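Local structure of bifunctional autolysin (Staphylococcus aureus subsp. aureus Mu50, 6FXO) at residues Gln19-Gln31 against Arg199-Asp213. The protein probably cleaves bacterial cell-wall peptidoglycan as a family 73 N-acetylglucosaminidase, forming part of a bifunctional autolysin that also carries an amidase activity. Sequence-based numbering, arbitrary orientation.
Sequences QIQAGLQYKPQVQ and RWNPAHPGTHQYATD
Gln21, buried in helix 14-22, meets Gln209 from the opposite direction, their amides nearly coplanar (12° apart). Gln209 NE2 donates to Gln21 OE1 at 2.6 Å, on a lone pair, though the N-H is bent (141°). Gln209 OE1 lies only 2.7 Å from Gln21 OE1, two acceptors in a strained approach that leaves the amide placement less certain. The same NE2 bonds Trp200 O weakly. A bend at chi2 (70°) sets the Gln21 amide upright against the Trp200 ring edge, CD 3.4 Å from CE3; glutamine suits, its methylenes packing while its oxygen bonds. Arginine offers several N-H groups: with Trp200 CH2 over one guanidinium face, Arg199 NE donates to Asp213 O (2.6 Å) and NH2 weakly to Thr212 O, which also accepts from Gln29 N (3.1 Å). Thr212's methyl CG2 packs 3.2 Å from Lys27 O. Leu24 rests CD2 on Gly206 CA at 3.7 Å, where a type II turn places a glycine with positive phi.

The margins are looser: Ile20 CG2 lies 4.3 Å from Pro205 CB, and a water links Gln31 N to Asp213 OD1, which also caps Asp215 N. This loop packing joins helix 14-22 and its following loop to the helix 195-200/216-231 connection of the lysozyme-clan glucosaminidase family region.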
loop_
_atom_site.group_PDB
_atom_site.type_symbol
_atom_site.label_atom_id
_atom_site.label_comp_id
_atom_site.label_asym_id
_atom_site.label_seq_id
_atom_site.Cartn_x
_atom_site.Cartn_y
_atom_site.Cartn_z
ATOM N N GLN A 19 7.620 -14.132 19.295
ATOM C CA GLN A 19 8.646 -15.134 19.313
ATOM C C GLN A 19 8.482 -15.933 18.034
ATOM O O GLN A 19 9.481 -16.389 17.482
ATOM C CB GLN A 19 8.505 -16.030 20.585
ATOM C CG GLN A 19 9.758 -16.783 21.128
ATOM C CD GLN A 19 10.762 -16.007 21.991
ATOM O OE1 GLN A 19 11.850 -15.652 21.534
ATOM N NE2 GLN A 19 10.404 -15.696 23.246
ATOM N N ILE A 20 7.209 -16.084 17.534
ATOM C CA ILE A 20 7.058 -16.842 16.295
ATOM C C ILE A 20 7.805 -16.153 15.138
ATOM O O ILE A 20 8.353 -16.837 14.268
ATOM C CB ILE A 20 5.552 -17.044 15.955
ATOM C CG1 ILE A 20 4.861 -17.888 17.037
ATOM C CG2 ILE A 20 5.397 -17.693 14.584
ATOM C CD1 ILE A 20 3.338 -17.892 16.942
ATOM N N GLN A 21 7.829 -14.798 15.130
ATOM C CA GLN A 21 8.544 -14.081 14.063
ATOM C C GLN A 21 10.019 -14.313 14.085
ATOM O O GLN A 21 10.696 -14.352 13.059
ATOM C CB GLN A 21 8.297 -12.560 14.168
ATOM C CG GLN A 21 8.011 -11.811 12.860
ATOM C CD GLN A 21 6.655 -12.176 12.306
ATOM O OE1 GLN A 21 6.474 -12.409 11.116
ATOM N NE2 GLN A 21 5.724 -12.357 13.239
ATOM N N ALA A 22 10.525 -14.416 15.286
ATOM C CA ALA A 22 11.935 -14.663 15.515
ATOM C C ALA A 22 12.380 -16.040 14.970
ATOM O O ALA A 22 13.553 -16.146 14.594
ATOM C CB ALA A 22 12.254 -14.552 16.999
ATOM N N GLY A 23 11.465 -17.089 14.919
ATOM C CA GLY A 23 11.886 -18.375 14.403
ATOM C C GLY A 23 11.822 -18.507 12.897
ATOM O O GLY A 23 12.177 -19.557 12.366
ATOM N N LEU A 24 11.379 -17.446 12.189
ATOM C CA LEU A 24 11.302 -17.559 10.739
ATOM C C LEU A 24 12.638 -17.701 10.053
ATOM O O LEU A 24 13.609 -17.053 10.447
ATOM C CB LEU A 24 10.530 -16.385 10.134
ATOM C CG LEU A 24 9.271 -15.981 10.883
ATOM C CD1 LEU A 24 8.571 -14.879 10.128
ATOM C CD2 LEU A 24 8.348 -17.171 11.059
ATOM N N GLN A 25 12.696 -18.545 9.010
ATOM C CA GLN A 25 13.968 -18.701 8.325
ATOM C C GLN A 25 14.377 -17.396 7.675
ATOM O O GLN A 25 15.563 -17.126 7.515
ATOM C CB GLN A 25 13.946 -19.840 7.298
ATOM C CG GLN A 25 12.597 -20.114 6.673
ATOM C CD GLN A 25 12.751 -21.075 5.531
ATOM O OE1 GLN A 25 12.676 -22.296 5.695
ATOM N NE2 GLN A 25 12.990 -20.535 4.344
ATOM N N TYR A 26 13.375 -16.603 7.269
ATOM C CA TYR A 26 13.621 -15.320 6.640
ATOM C C TYR A 26 13.540 -14.363 7.798
ATOM O O TYR A 26 12.522 -13.748 8.080
ATOM C CB TYR A 26 12.636 -15.042 5.507
ATOM C CG TYR A 26 13.275 -15.452 4.202
ATOM C CD1 TYR A 26 13.671 -14.503 3.272
ATOM C CD2 TYR A 26 13.550 -16.784 3.929
ATOM C CE1 TYR A 26 14.326 -14.870 2.103
ATOM C CE2 TYR A 26 14.204 -17.163 2.765
ATOM C CZ TYR A 26 14.591 -16.202 1.853
ATOM O OH TYR A 26 15.240 -16.577 0.700
ATOM N N LYS A 27 14.670 -14.268 8.452
ATOM C CA LYS A 27 14.915 -13.428 9.637
ATOM C C LYS A 27 14.720 -11.946 9.450
ATOM O O LYS A 27 15.128 -11.315 8.460
ATOM C CB LYS A 27 16.378 -13.650 10.130
ATOM C CG LYS A 27 16.986 -15.055 9.944
ATOM C CD LYS A 27 17.540 -15.404 8.510
ATOM C CE LYS A 27 18.962 -15.036 8.106
ATOM N NZ LYS A 27 19.343 -15.594 6.743
ATOM N N PRO A 28 14.007 -11.403 10.431
ATOM C CA PRO A 28 13.699 -9.947 10.440
ATOM C C PRO A 28 14.870 -8.946 10.535
ATOM O O PRO A 28 15.802 -9.206 11.300
ATOM C CB PRO A 28 12.803 -9.782 11.671
ATOM C CG PRO A 28 12.356 -11.198 12.043
ATOM C CD PRO A 28 13.483 -12.073 11.634
ATOM N N GLN A 29 14.790 -7.771 9.835
ATOM C CA GLN A 29 15.804 -6.739 9.852
ATOM C C GLN A 29 15.412 -5.446 10.577
ATOM O O GLN A 29 14.226 -5.146 10.747
ATOM C CB GLN A 29 16.298 -6.458 8.403
ATOM C CG GLN A 29 16.680 -7.681 7.527
ATOM C CD GLN A 29 17.772 -8.571 8.104
ATOM O OE1 GLN A 29 18.944 -8.521 7.743
ATOM N NE2 GLN A 29 17.337 -9.338 9.092
ATOM N N VAL A 30 16.426 -4.698 11.038
ATOM C CA VAL A 30 16.206 -3.450 11.738
ATOM C C VAL A 30 17.248 -2.445 11.280
ATOM O O VAL A 30 18.441 -2.609 11.509
ATOM C CB VAL A 30 16.161 -3.617 13.283
ATOM C CG1 VAL A 30 17.462 -4.199 13.822
ATOM C CG2 VAL A 30 15.837 -2.287 13.954
ATOM N N GLN A 31 16.762 -1.414 10.585
ATOM C CA GLN A 31 17.528 -0.309 10.032
ATOM C C GLN A 31 17.776 0.649 11.166
ATOM O O GLN A 31 17.078 1.662 11.231
ATOM C CB GLN A 31 16.695 0.456 8.990
ATOM C CG GLN A 31 16.771 0.012 7.550
ATOM C CD GLN A 31 16.251 1.086 6.615
ATOM O OE1 GLN A 31 17.026 1.823 5.998
ATOM N NE2 GLN A 31 14.924 1.237 6.503
ATOM N N ARG A 199 2.415 -7.524 6.645
ATOM C CA ARG A 199 3.663 -7.705 7.322
ATOM C C ARG A 199 3.753 -8.915 8.227
ATOM O O ARG A 199 4.690 -9.691 8.053
ATOM C CB ARG A 199 4.085 -6.451 8.154
ATOM C CG ARG A 199 5.461 -6.608 8.939
ATOM C CD ARG A 199 6.671 -6.912 7.980
ATOM N NE ARG A 199 7.908 -7.164 8.698
ATOM C CZ ARG A 199 8.166 -8.219 9.447
ATOM N NH1 ARG A 199 7.247 -9.183 9.585
ATOM N NH2 ARG A 199 9.325 -8.315 10.078
ATOM N N TRP A 200 2.806 -9.023 9.201
ATOM C CA TRP A 200 2.697 -10.091 10.176
ATOM C C TRP A 200 1.743 -11.256 9.852
ATOM O O TRP A 200 1.850 -12.315 10.473
ATOM C CB TRP A 200 2.341 -9.410 11.494
ATOM C CG TRP A 200 3.136 -8.146 11.678
ATOM C CD1 TRP A 200 2.709 -6.870 11.488
ATOM C CD2 TRP A 200 4.522 -8.059 12.019
ATOM N NE1 TRP A 200 3.753 -5.989 11.689
ATOM C CE2 TRP A 200 4.870 -6.692 12.021
ATOM C CE3 TRP A 200 5.502 -9.004 12.324
ATOM C CZ2 TRP A 200 6.160 -6.247 12.315
ATOM C CZ3 TRP A 200 6.781 -8.562 12.616
ATOM C CH2 TRP A 200 7.097 -7.199 12.611
ATOM N N ASN A 201 0.816 -11.060 8.888
ATOM C CA ASN A 201 -0.132 -12.092 8.512
ATOM C C ASN A 201 -0.793 -12.746 9.723
ATOM O O ASN A 201 -0.544 -13.920 9.911
ATOM C CB ASN A 201 0.572 -13.187 7.722
ATOM C CG ASN A 201 -0.361 -14.030 6.898
ATOM O OD1 ASN A 201 -1.323 -14.604 7.420
ATOM N ND2 ASN A 201 -0.099 -14.233 5.626
ATOM N N PRO A 202 -1.638 -12.070 10.530
ATOM C CA PRO A 202 -2.202 -12.830 11.645
ATOM C C PRO A 202 -2.975 -14.166 11.265
ATOM O O PRO A 202 -2.926 -15.041 12.123
ATOM C CB PRO A 202 -3.053 -11.787 12.382
ATOM C CG PRO A 202 -2.370 -10.429 12.034
ATOM C CD PRO A 202 -1.869 -10.609 10.640
ATOM N N ALA A 203 -3.692 -14.374 10.102
ATOM C CA ALA A 203 -4.343 -15.674 9.923
ATOM C C ALA A 203 -3.307 -16.822 9.850
ATOM O O ALA A 203 -3.568 -17.915 10.354
ATOM C CB ALA A 203 -5.205 -15.665 8.668
ATOM N N HIS A 204 -2.142 -16.568 9.206
ATOM C CA HIS A 204 -1.079 -17.545 9.069
ATOM C C HIS A 204 0.255 -16.875 9.412
ATOM O O HIS A 204 1.014 -16.538 8.490
ATOM C CB HIS A 204 -1.069 -18.214 7.683
ATOM C CG HIS A 204 -2.439 -18.568 7.205
ATOM N ND1 HIS A 204 -3.086 -19.715 7.614
ATOM C CD2 HIS A 204 -3.331 -17.851 6.488
ATOM C CE1 HIS A 204 -4.336 -19.682 7.165
ATOM N NE2 HIS A 204 -4.505 -18.563 6.485
ATOM N N PRO A 205 0.571 -16.673 10.700
ATOM C CA PRO A 205 1.860 -16.024 10.993
ATOM C C PRO A 205 3.068 -16.734 10.418
ATOM O O PRO A 205 3.166 -17.958 10.406
ATOM C CB PRO A 205 1.970 -16.098 12.513
ATOM C CG PRO A 205 0.540 -16.041 12.999
ATOM C CD PRO A 205 -0.256 -16.841 11.939
ATOM N N GLY A 206 3.992 -15.917 9.937
ATOM C CA GLY A 206 5.213 -16.406 9.353
ATOM C C GLY A 206 4.951 -16.797 7.915
ATOM O O GLY A 206 5.872 -17.229 7.234
ATOM N N THR A 207 3.696 -16.600 7.437
ATOM C CA THR A 207 3.339 -16.951 6.081
ATOM C C THR A 207 2.971 -15.763 5.236
ATOM O O THR A 207 2.398 -14.794 5.704
ATOM C CB THR A 207 2.229 -18.011 6.104
ATOM O OG1 THR A 207 2.677 -19.121 6.890
ATOM C CG2 THR A 207 1.852 -18.487 4.713
ATOM N N HIS A 208 3.361 -15.854 3.983
ATOM C CA HIS A 208 3.149 -14.861 2.948
ATOM C C HIS A 208 3.448 -13.404 3.320
ATOM O O HIS A 208 2.795 -12.477 2.823
ATOM C CB HIS A 208 1.752 -15.001 2.326
ATOM C CG HIS A 208 1.767 -14.640 0.882
ATOM N ND1 HIS A 208 1.122 -13.517 0.405
ATOM C CD2 HIS A 208 2.494 -15.143 -0.151
ATOM C CE1 HIS A 208 1.462 -13.345 -0.872
ATOM N NE2 HIS A 208 2.289 -14.317 -1.230
ATOM N N GLN A 209 4.420 -13.194 4.208
ATOM C CA GLN A 209 4.750 -11.837 4.599
ATOM C C GLN A 209 5.508 -10.983 3.583
ATOM O O GLN A 209 6.404 -11.449 2.894
ATOM C CB GLN A 209 5.422 -11.822 5.965
ATOM C CG GLN A 209 4.660 -12.682 6.952
ATOM C CD GLN A 209 5.328 -12.649 8.304
ATOM O OE1 GLN A 209 6.555 -12.549 8.433
ATOM N NE2 GLN A 209 4.556 -12.757 9.324
ATOM N N TYR A 210 5.141 -9.711 3.532
ATOM C CA TYR A 210 5.764 -8.777 2.626
ATOM C C TYR A 210 7.242 -8.378 2.777
ATOM O O TYR A 210 7.808 -8.080 1.759
ATOM C CB TYR A 210 4.921 -7.497 2.563
ATOM C CG TYR A 210 4.939 -6.802 1.222
ATOM C CD1 TYR A 210 5.922 -5.870 0.911
ATOM C CD2 TYR A 210 3.953 -7.040 0.278
ATOM C CE1 TYR A 210 5.914 -5.200 -0.293
ATOM C CE2 TYR A 210 3.944 -6.372 -0.941
ATOM C CZ TYR A 210 4.932 -5.453 -1.222
ATOM O OH TYR A 210 4.962 -4.772 -2.419
ATOM N N ALA A 211 7.872 -8.364 3.989
ATOM C CA ALA A 211 9.268 -7.970 4.064
ATOM C C ALA A 211 9.823 -8.286 5.427
ATOM O O ALA A 211 9.061 -8.493 6.371
ATOM C CB ALA A 211 9.412 -6.479 3.787
ATOM N N THR A 212 11.149 -8.318 5.532
ATOM C CA THR A 212 11.776 -8.614 6.796
ATOM C C THR A 212 11.791 -7.479 7.791
ATOM O O THR A 212 11.773 -7.723 8.991
ATOM C CB THR A 212 13.158 -9.275 6.582
ATOM O OG1 THR A 212 13.923 -8.551 5.602
ATOM C CG2 THR A 212 13.025 -10.730 6.153
ATOM N N ASP A 213 11.814 -6.237 7.300
ATOM C CA ASP A 213 11.829 -5.073 8.189
ATOM C C ASP A 213 10.603 -5.047 9.097
ATOM O O ASP A 213 9.479 -5.064 8.627
ATOM C CB ASP A 213 11.723 -3.833 7.320
ATOM C CG ASP A 213 12.317 -2.585 7.901
ATOM O OD1 ASP A 213 12.057 -2.306 9.100
ATOM O OD2 ASP A 213 12.947 -1.831 7.137
HETATM O O HOH W 1 13.699 -0.980 11.088
#